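Local coordinates for protein succinate-semialdehyde dehydrogenase (Synechococcus sp., PDB 4ITA) that probably oxidises succinic semialdehyde to succinate with a nicotinamide cofactor, NADPH being the form bound here, as a member of the aldehyde dehydrogenase family, at residues L306-V319 with K356-M368. Residues are numbered along the deposited sequence; the frame is centred on the assembly and turned at random.
Sequences LATEGILQDISRQV and KILQEELFAPVAM. With NDP (NADPH dihydro-nicotinamide-adenine-dinucleotide phosphate), chain C; EDO (1,2-ethanediol), chain I; EDO (1,2-ethanediol), chain D; EDO (1,2-ethanediol), chain O.
Helix 309-325 runs, in its first turns, over the loop that leads into strand 366-372, with the CA atoms of I315 and L362 6.7 Å apart and those of Q318 and I357 6.5 Å apart. I315 fills the middle. Its CG1 lies anti to the backbone N (chi1 -172°) and reaches A364 CB at 3.6 Å. CD1 lies against V366 CG2 and L362 CD2. Further along the helix, V319 CG2 touches V366 CG1. L306 CD2 packs on A364 and P365.

The Q318 amide is the polar link. NE2 donates to E360 OE1 at 2.9 Å, nearly straight, but meets the carboxylate from above its plane. A second, weak bond runs from NE2 to E361 O at 3.3 Å. L362 CD2 packs against the same amide. Two waters join the E360 carboxylate to R317, and K356 NZ forms a salt bridge with E360 OE2.

I311 CG2 lies 3.6 Å from F363 O, a buried oxygen without a hydrogen-bond partner. I311 CD1 approaches the F363 ring obliquely, 4.4 Å from CD2. One ring face lies against the nicotinamide ribose of NADPH, CE1 reaching C2D at 3.4 Å. With an alanine here, the ribose would probably lose this packing and I311 CD1 its ring neighbour. E361 OE1 and OE2 accept from ribose O3D and O2D, and K268 pairs with OE2. E361 and F363 hold the ribose as in the Glu-x-Phe motif of aldehyde dehydrogenases.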
# COMPACT_ATOMS: atom_id res chain seq x y z
N LEU A 306 32.44 2.08 -10.85
CA LEU A 306 31.29 1.63 -10.09
C LEU A 306 31.42 2.15 -8.66
O LEU A 306 32.51 2.50 -8.21
CB LEU A 306 31.21 0.10 -10.11
CG LEU A 306 31.09 -0.50 -11.51
CD1 LEU A 306 31.07 -2.01 -11.42
CD2 LEU A 306 29.84 0.02 -12.21
N ALA A 307 30.32 2.18 -7.92
CA ALA A 307 30.32 2.92 -6.66
C ALA A 307 31.10 2.26 -5.54
O ALA A 307 31.61 2.95 -4.66
CB ALA A 307 28.91 3.20 -6.21
N THR A 308 31.16 0.93 -5.54
CA THR A 308 31.79 0.21 -4.43
C THR A 308 32.57 -0.99 -4.91
O THR A 308 32.34 -1.50 -6.01
CB THR A 308 30.75 -0.30 -3.39
OG1 THR A 308 30.06 -1.44 -3.92
CG2 THR A 308 29.74 0.78 -3.00
N GLU A 309 33.50 -1.47 -4.09
CA GLU A 309 34.24 -2.68 -4.43
C GLU A 309 33.31 -3.89 -4.51
O GLU A 309 33.52 -4.79 -5.33
CB GLU A 309 35.38 -2.93 -3.45
CG GLU A 309 36.29 -4.10 -3.84
CD GLU A 309 37.69 -4.00 -3.26
OE1 GLU A 309 37.97 -3.02 -2.54
OE2 GLU A 309 38.52 -4.89 -3.54
N GLY A 310 32.27 -3.90 -3.68
CA GLY A 310 31.29 -4.97 -3.68
C GLY A 310 30.54 -5.10 -4.99
O GLY A 310 30.34 -6.20 -5.50
N ILE A 311 30.11 -3.97 -5.55
CA ILE A 311 29.43 -3.98 -6.84
C ILE A 311 30.38 -4.49 -7.92
O ILE A 311 30.00 -5.30 -8.77
CB ILE A 311 28.92 -2.58 -7.23
CG1 ILE A 311 27.83 -2.13 -6.25
CG2 ILE A 311 28.38 -2.58 -8.65
CD1 ILE A 311 26.58 -2.97 -6.32
N LEU A 312 31.62 -4.01 -7.89
CA LEU A 312 32.64 -4.47 -8.83
C LEU A 312 32.86 -5.98 -8.73
O LEU A 312 32.91 -6.67 -9.76
CB LEU A 312 33.95 -3.71 -8.59
CG LEU A 312 35.11 -4.12 -9.52
CD1 LEU A 312 34.78 -3.83 -10.97
CD2 LEU A 312 36.40 -3.44 -9.11
N GLN A 313 32.97 -6.49 -7.51
CA GLN A 313 33.15 -7.93 -7.32
C GLN A 313 31.95 -8.70 -7.84
O GLN A 313 32.10 -9.74 -8.49
CB GLN A 313 33.38 -8.25 -5.84
CG GLN A 313 34.72 -7.78 -5.31
CD GLN A 313 34.78 -7.84 -3.80
OE1 GLN A 313 33.76 -8.02 -3.14
NE2 GLN A 313 35.98 -7.69 -3.26
N ASP A 314 30.75 -8.20 -7.54
CA ASP A 314 29.53 -8.88 -7.95
C ASP A 314 29.39 -8.96 -9.47
O ASP A 314 29.15 -10.05 -10.02
CB ASP A 314 28.29 -8.23 -7.32
CG ASP A 314 28.19 -8.48 -5.83
OD1 ASP A 314 28.90 -9.36 -5.30
OD2 ASP A 314 27.38 -7.78 -5.18
N ILE A 315 29.52 -7.84 -10.17
CA ILE A 315 29.37 -7.89 -11.63
C ILE A 315 30.48 -8.74 -12.27
O ILE A 315 30.23 -9.46 -13.24
CB ILE A 315 29.29 -6.48 -12.29
CG1 ILE A 315 28.94 -6.60 -13.78
CG2 ILE A 315 30.60 -5.71 -12.12
CD1 ILE A 315 27.52 -7.10 -14.07
N SER A 316 31.68 -8.68 -11.72
CA SER A 316 32.79 -9.45 -12.26
C SER A 316 32.47 -10.94 -12.18
O SER A 316 32.71 -11.69 -13.14
CB SER A 316 34.10 -9.14 -11.52
OG SER A 316 34.48 -7.79 -11.71
N ARG A 317 31.93 -11.36 -11.04
CA ARG A 317 31.54 -12.75 -10.84
C ARG A 317 30.38 -13.15 -11.76
O ARG A 317 30.41 -14.21 -12.39
CB ARG A 317 31.18 -13.02 -9.38
CG ARG A 317 30.80 -14.48 -9.12
CD ARG A 317 30.13 -14.69 -7.76
NE ARG A 317 29.03 -13.75 -7.52
CZ ARG A 317 27.84 -13.82 -8.10
NH1 ARG A 317 27.57 -14.78 -8.98
NH2 ARG A 317 26.91 -12.92 -7.82
N GLN A 318 29.35 -12.30 -11.83
CA GLN A 318 28.20 -12.60 -12.68
C GLN A 318 28.62 -12.82 -14.13
O GLN A 318 28.21 -13.79 -14.78
CB GLN A 318 27.17 -11.46 -12.64
CG GLN A 318 26.41 -11.33 -11.34
CD GLN A 318 25.54 -10.09 -11.34
OE1 GLN A 318 26.04 -8.98 -11.45
NE2 GLN A 318 24.23 -10.28 -11.22
N VAL A 319 29.47 -11.93 -14.63
CA VAL A 319 29.96 -12.05 -15.99
C VAL A 319 30.84 -13.29 -16.16
O VAL A 319 30.65 -14.06 -17.10
CB VAL A 319 30.70 -10.78 -16.44
CG1 VAL A 319 31.35 -10.99 -17.80
CG2 VAL A 319 29.72 -9.61 -16.48
N LYS A 356 21.95 -18.56 -14.77
CA LYS A 356 21.42 -17.76 -13.66
C LYS A 356 21.34 -16.28 -14.00
O LYS A 356 20.43 -15.58 -13.55
CB LYS A 356 22.29 -17.95 -12.41
CG LYS A 356 21.66 -18.76 -11.29
CD LYS A 356 20.44 -18.07 -10.69
CE LYS A 356 20.73 -16.61 -10.40
NZ LYS A 356 20.19 -16.14 -9.10
N ILE A 357 22.30 -15.80 -14.78
CA ILE A 357 22.41 -14.37 -15.06
C ILE A 357 21.16 -13.82 -15.75
O ILE A 357 20.83 -12.65 -15.59
CB ILE A 357 23.68 -14.06 -15.89
CG1 ILE A 357 24.04 -12.57 -15.80
CG2 ILE A 357 23.52 -14.50 -17.34
CD1 ILE A 357 25.31 -12.21 -16.52
N LEU A 358 20.45 -14.68 -16.48
CA LEU A 358 19.25 -14.29 -17.19
C LEU A 358 18.17 -13.75 -16.25
O LEU A 358 17.29 -13.00 -16.66
CB LEU A 358 18.69 -15.49 -17.97
CG LEU A 358 19.58 -16.00 -19.09
CD1 LEU A 358 18.96 -17.24 -19.70
CD2 LEU A 358 19.77 -14.90 -20.14
N GLN A 359 18.26 -14.15 -14.99
CA GLN A 359 17.25 -13.80 -14.00
C GLN A 359 17.73 -12.74 -13.01
O GLN A 359 17.02 -12.40 -12.06
CB GLN A 359 16.81 -15.06 -13.24
CG GLN A 359 16.16 -16.12 -14.13
CD GLN A 359 14.86 -15.64 -14.73
OE1 GLN A 359 13.87 -15.46 -14.02
NE2 GLN A 359 14.84 -15.42 -16.04
N GLU A 360 18.93 -12.22 -13.23
CA GLU A 360 19.55 -11.29 -12.28
C GLU A 360 19.64 -9.88 -12.81
O GLU A 360 19.61 -9.65 -14.02
CB GLU A 360 20.95 -11.77 -11.89
CG GLU A 360 20.96 -13.12 -11.22
CD GLU A 360 22.32 -13.49 -10.68
OE1 GLU A 360 23.34 -13.02 -11.23
OE2 GLU A 360 22.38 -14.24 -9.68
N GLU A 361 19.76 -8.93 -11.89
CA GLU A 361 19.99 -7.54 -12.25
C GLU A 361 21.47 -7.28 -12.44
O GLU A 361 22.28 -7.61 -11.56
CB GLU A 361 19.44 -6.59 -11.18
CG GLU A 361 19.69 -5.12 -11.52
CD GLU A 361 19.03 -4.16 -10.55
OE1 GLU A 361 19.06 -4.42 -9.33
OE2 GLU A 361 18.50 -3.12 -11.01
N LEU A 362 21.82 -6.71 -13.58
CA LEU A 362 23.20 -6.33 -13.85
C LEU A 362 23.36 -4.83 -13.61
O LEU A 362 22.98 -4.00 -14.44
CB LEU A 362 23.60 -6.71 -15.28
CG LEU A 362 23.52 -8.20 -15.64
CD1 LEU A 362 24.12 -8.44 -17.01
CD2 LEU A 362 24.19 -9.07 -14.58
N PHE A 363 23.92 -4.50 -12.45
CA PHE A 363 23.95 -3.13 -11.95
C PHE A 363 25.32 -2.54 -12.28
O PHE A 363 26.11 -2.24 -11.40
CB PHE A 363 23.69 -3.13 -10.44
CG PHE A 363 22.97 -1.91 -9.95
CD1 PHE A 363 21.73 -1.55 -10.46
CD2 PHE A 363 23.52 -1.13 -8.94
CE1 PHE A 363 21.07 -0.43 -9.99
CE2 PHE A 363 22.86 -0.01 -8.46
CZ PHE A 363 21.64 0.34 -8.99
N ALA A 364 25.56 -2.38 -13.58
CA ALA A 364 26.86 -2.06 -14.14
C ALA A 364 26.62 -1.94 -15.64
O ALA A 364 25.56 -2.36 -16.12
CB ALA A 364 27.85 -3.19 -13.84
N PRO A 365 27.57 -1.39 -16.41
CA PRO A 365 27.26 -1.15 -17.83
C PRO A 365 27.44 -2.38 -18.70
O PRO A 365 28.27 -2.40 -19.61
CB PRO A 365 28.27 -0.06 -18.22
CG PRO A 365 29.46 -0.34 -17.35
CD PRO A 365 28.88 -0.83 -16.03
N VAL A 366 26.64 -3.41 -18.42
CA VAL A 366 26.77 -4.72 -19.06
C VAL A 366 25.45 -5.08 -19.71
O VAL A 366 24.45 -5.31 -19.01
CB VAL A 366 27.17 -5.80 -18.02
CG1 VAL A 366 27.30 -7.18 -18.69
CG2 VAL A 366 28.46 -5.42 -17.31
N ALA A 367 25.43 -5.12 -21.03
CA ALA A 367 24.20 -5.42 -21.77
C ALA A 367 24.12 -6.90 -22.11
O ALA A 367 25.09 -7.46 -22.61
CB ALA A 367 24.16 -4.61 -23.05
N MET A 368 22.97 -7.52 -21.85
CA MET A 368 22.67 -8.85 -22.37
C MET A 368 21.89 -8.68 -23.67
O MET A 368 20.96 -7.87 -23.72
CB MET A 368 21.86 -9.69 -21.36
CG MET A 368 22.60 -10.05 -20.07
SD MET A 368 21.69 -11.19 -18.94
CE MET A 368 20.80 -10.00 -17.91
PA NDP C . 20.83 -2.06 -1.00
O1A NDP C . 19.46 -2.65 -0.90
O2A NDP C . 22.03 -2.87 -0.59
O5B NDP C . 20.86 -0.71 -0.14
C5B NDP C . 19.84 0.29 -0.26
C4B NDP C . 19.53 0.91 1.10
O4B NDP C . 18.97 -0.09 1.95
C3B NDP C . 20.77 1.41 1.83
O3B NDP C . 20.40 2.53 2.65
C2B NDP C . 21.13 0.24 2.72
O2B NDP C . 21.87 0.60 3.88
C1B NDP C . 19.75 -0.19 3.14
N9A NDP C . 19.64 -1.59 3.58
C8A NDP C . 20.26 -2.68 3.08
N7A NDP C . 19.85 -3.79 3.74
C5A NDP C . 18.94 -3.41 4.65
C6A NDP C . 18.11 -4.06 5.67
N6A NDP C . 18.17 -5.39 5.85
N1A NDP C . 17.29 -3.27 6.40
C2A NDP C . 17.21 -1.95 6.23
N3A NDP C . 17.95 -1.28 5.33
C4A NDP C . 18.80 -1.96 4.53
O3 NDP C . 20.92 -1.55 -2.54
PN NDP C . 22.13 -1.44 -3.62
O1N NDP C . 23.04 -2.64 -3.56
O2N NDP C . 22.69 -0.04 -3.52
O5D NDP C . 21.31 -1.54 -5.00
C5D NDP C . 20.39 -0.52 -5.37
C4D NDP C . 19.07 -1.14 -5.79
O4D NDP C . 18.04 -0.14 -5.77
C3D NDP C . 19.09 -1.70 -7.19
O3D NDP C . 18.42 -2.96 -7.23
C2D NDP C . 18.35 -0.61 -7.96
O2D NDP C . 17.82 -1.13 -9.18
C1D NDP C . 17.27 -0.22 -6.98
N1N NDP C . 16.70 1.08 -7.35
C2N NDP C . 15.37 1.26 -7.38
C3N NDP C . 14.82 2.28 -8.15
C7N NDP C . 13.34 2.53 -8.18
O7N NDP C . 12.94 3.69 -8.07
N7N NDP C . 12.51 1.51 -8.33
C4N NDP C . 15.70 3.18 -8.99
C5N NDP C . 17.06 3.17 -8.46
C6N NDP C . 17.51 2.12 -7.66
P2B NDP C . 23.46 0.38 3.96
O1X NDP C . 23.78 0.89 5.34
O2X NDP C . 23.70 -1.10 3.80
O3X NDP C . 24.11 1.20 2.88
C1 EDO I . 25.06 -6.78 -8.56
O1 EDO I . 23.67 -6.68 -8.95
C2 EDO I . 25.94 -6.14 -9.63
O2 EDO I . 25.37 -6.41 -10.91
C1 EDO D . 25.76 -18.46 -15.20
O1 EDO D . 24.87 -17.33 -15.14
C2 EDO D . 25.51 -19.40 -14.02
O2 EDO D . 24.28 -20.09 -14.20
C1 EDO O . 21.72 -3.95 -7.25
O1 EDO O . 21.25 -5.13 -7.94
C2 EDO O . 23.04 -4.22 -6.54
O2 EDO O . 22.77 -4.77 -5.24
O HOH W 1 25.37 -14.74 -11.25
O HOH W 2 24.38 -14.14 -8.00